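Local structure of structural polyprotein, VP3 (Israeli acute paralysis virus, 5CDD) at residues 101-106 and 281-286. The protein probably serves as a structural subunit, VP3, of the icosahedral capsid of this honeybee virus, assembling with the other capsid proteins into pentamers. Residues are numbered along the deposited sequence; the frame is centred on the assembly and turned at random.
Sequences SIRTIK and QVYRPP
Arg103 reaches out from strand 101-106 to meet Tyr283 and Pro286, and these three buried side chains make the whole contact. The gap they span is wide: the nearest CA atoms of the two segments, those of Arg103 and Pro285, lie 10.4 Å apart, a distance that suits a long arginine on one side and a tyrosine on the other. The arginine chain bends at chi2 (-135°) as it passes the phenol, its CD 3.4 Å from OH of Tyr283, before the guanidinium reaches the proline. The two side chains cross at about a right angle, with the guanidinium and phenol planes 68° apart, so they do not stack. Pro286 arrives from the opposite direction, with CG 3.6 Å from both NH1 and NH2 of Arg103. Its CD, offset toward the rim, shares one guanidinium face with the Tyr283 hydroxyl, while CG2 of Ile105 lies over the centre of the opposite face. NH1 of Arg103 is hydrogen-bonded to the carbonyl O of Ala291, and Tyr283 OH to that of Leu37 in a neighbouring capsid protein chain, so NH1 and the phenol oxygen each have a partner in this buried place. Strand 101-106 pairs antiparallel with strand 111-118 in a hairpin separate from the two larger antiparallel sheets of what is probably the viral jelly roll, and Tyr283 also packs on Val117 of that hairpin. Val282 and Tyr283 also pair in an antiparallel ladder with a strand of another capsid protein chain, so the contact links the hairpin to the C-terminal arm where a sheet continues between subunits.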
loop_
_atom_site.group_PDB
_atom_site.type_symbol
_atom_site.label_atom_id
_atom_site.label_comp_id
_atom_site.label_asym_id
_atom_site.label_seq_id
_atom_site.Cartn_x
_atom_site.Cartn_y
_atom_site.Cartn_z
ATOM N N SER B 101 -43.966 34.843 -31.383
ATOM C CA SER B 101 -45.239 35.058 -32.048
ATOM C C SER B 101 -46.320 34.669 -31.053
ATOM O O SER B 101 -46.130 33.755 -30.253
ATOM C CB SER B 101 -45.340 34.182 -33.295
ATOM O OG SER B 101 -46.608 34.321 -33.910
ATOM N N ILE B 102 -47.451 35.361 -31.090
ATOM C CA ILE B 102 -48.530 35.052 -30.168
ATOM C C ILE B 102 -49.701 34.371 -30.850
ATOM O O ILE B 102 -50.320 34.921 -31.761
ATOM C CB ILE B 102 -49.018 36.319 -29.455
ATOM C CG1 ILE B 102 -47.887 36.864 -28.586
ATOM C CG2 ILE B 102 -50.244 36.010 -28.605
ATOM C CD1 ILE B 102 -48.229 38.135 -27.885
ATOM N N ARG B 103 -49.984 33.156 -30.395
ATOM C CA ARG B 103 -51.073 32.358 -30.934
ATOM C C ARG B 103 -52.323 32.650 -30.117
ATOM O O ARG B 103 -52.429 32.250 -28.955
ATOM C CB ARG B 103 -50.725 30.874 -30.834
ATOM C CG ARG B 103 -51.616 29.983 -31.668
ATOM C CD ARG B 103 -52.070 28.767 -30.893
ATOM N NE ARG B 103 -52.864 27.880 -31.734
ATOM C CZ ARG B 103 -53.500 26.802 -31.290
ATOM N NH1 ARG B 103 -54.199 26.052 -32.131
ATOM N NH2 ARG B 103 -53.444 26.479 -30.007
ATOM N N THR B 104 -53.266 33.354 -30.729
ATOM C CA THR B 104 -54.501 33.704 -30.053
ATOM C C THR B 104 -55.661 32.808 -30.480
ATOM O O THR B 104 -55.877 32.580 -31.668
ATOM C CB THR B 104 -54.886 35.169 -30.330
ATOM O OG1 THR B 104 -53.760 36.023 -30.085
ATOM C CG2 THR B 104 -56.037 35.579 -29.427
ATOM N N ILE B 105 -56.395 32.291 -29.502
ATOM C CA ILE B 105 -57.543 31.435 -29.769
ATOM C C ILE B 105 -58.713 31.959 -28.963
ATOM O O ILE B 105 -58.522 32.644 -27.960
ATOM C CB ILE B 105 -57.271 29.971 -29.361
ATOM C CG1 ILE B 105 -56.897 29.899 -27.879
ATOM C CG2 ILE B 105 -56.178 29.396 -30.231
ATOM C CD1 ILE B 105 -56.741 28.497 -27.341
ATOM N N LYS B 106 -59.919 31.639 -29.414
ATOM C CA LYS B 106 -61.133 32.064 -28.741
ATOM C C LYS B 106 -61.442 31.021 -27.676
ATOM O O LYS B 106 -60.942 29.900 -27.739
ATOM C CB LYS B 106 -62.293 32.122 -29.737
ATOM C CG LYS B 106 -61.994 32.901 -31.024
ATOM C CD LYS B 106 -63.029 32.596 -32.115
ATOM C CE LYS B 106 -62.668 33.229 -33.459
ATOM N NZ LYS B 106 -63.698 32.959 -34.509
ATOM N N GLN B 281 -40.437 24.320 -22.183
ATOM C CA GLN B 281 -41.487 23.573 -22.862
ATOM C C GLN B 281 -41.415 23.747 -24.366
ATOM O O GLN B 281 -41.166 24.841 -24.864
ATOM C CB GLN B 281 -42.862 24.012 -22.352
ATOM C CG GLN B 281 -44.030 23.463 -23.156
ATOM C CD GLN B 281 -45.371 23.773 -22.519
ATOM O OE1 GLN B 281 -45.617 24.896 -22.075
ATOM N NE2 GLN B 281 -46.253 22.780 -22.481
ATOM N N VAL B 282 -41.636 22.652 -25.084
ATOM C CA VAL B 282 -41.601 22.666 -26.538
ATOM C C VAL B 282 -43.000 22.891 -27.096
ATOM O O VAL B 282 -43.939 22.174 -26.743
ATOM C CB VAL B 282 -41.067 21.335 -27.088
ATOM C CG1 VAL B 282 -41.080 21.363 -28.603
ATOM C CG2 VAL B 282 -39.662 21.085 -26.562
ATOM N N TYR B 283 -43.141 23.888 -27.965
ATOM C CA TYR B 283 -44.436 24.171 -28.566
ATOM C C TYR B 283 -44.745 23.103 -29.604
ATOM O O TYR B 283 -43.947 22.846 -30.508
ATOM C CB TYR B 283 -44.449 25.546 -29.230
ATOM C CG TYR B 283 -45.793 25.871 -29.830
ATOM C CD1 TYR B 283 -46.897 26.133 -29.018
ATOM C CD2 TYR B 283 -45.978 25.857 -31.209
ATOM C CE1 TYR B 283 -48.151 26.368 -29.565
ATOM C CE2 TYR B 283 -47.227 26.090 -31.767
ATOM C CZ TYR B 283 -48.309 26.344 -30.940
ATOM O OH TYR B 283 -49.553 26.554 -31.487
ATOM N N ARG B 284 -45.914 22.490 -29.472
ATOM C CA ARG B 284 -46.323 21.432 -30.378
ATOM C C ARG B 284 -47.568 21.824 -31.154
ATOM O O ARG B 284 -48.668 21.814 -30.604
ATOM C CB ARG B 284 -46.588 20.167 -29.573
ATOM C CG ARG B 284 -45.521 19.897 -28.527
ATOM C CD ARG B 284 -45.904 18.703 -27.716
ATOM N NE ARG B 284 -45.975 17.528 -28.558
ATOM C CZ ARG B 284 -46.741 16.479 -28.299
ATOM N NH1 ARG B 284 -47.506 16.467 -27.215
ATOM N NH2 ARG B 284 -46.740 15.444 -29.131
ATOM N N PRO B 285 -47.412 22.155 -32.452
ATOM C CA PRO B 285 -48.528 22.559 -33.314
ATOM C C PRO B 285 -49.781 21.682 -33.234
ATOM O O PRO B 285 -49.764 20.522 -33.644
ATOM C CB PRO B 285 -47.906 22.541 -34.713
ATOM C CG PRO B 285 -46.481 22.904 -34.452
ATOM C CD PRO B 285 -46.169 22.053 -33.239
ATOM N N PRO B 286 -50.888 22.228 -32.698
ATOM C CA PRO B 286 -52.117 21.432 -32.605
ATOM C C PRO B 286 -52.623 21.093 -34.008
ATOM O O PRO B 286 -52.225 21.724 -34.990
ATOM C CB PRO B 286 -53.080 22.359 -31.865
ATOM C CG PRO B 286 -52.174 23.221 -31.051
ATOM C CD PRO B 286 -51.058 23.523 -32.018
#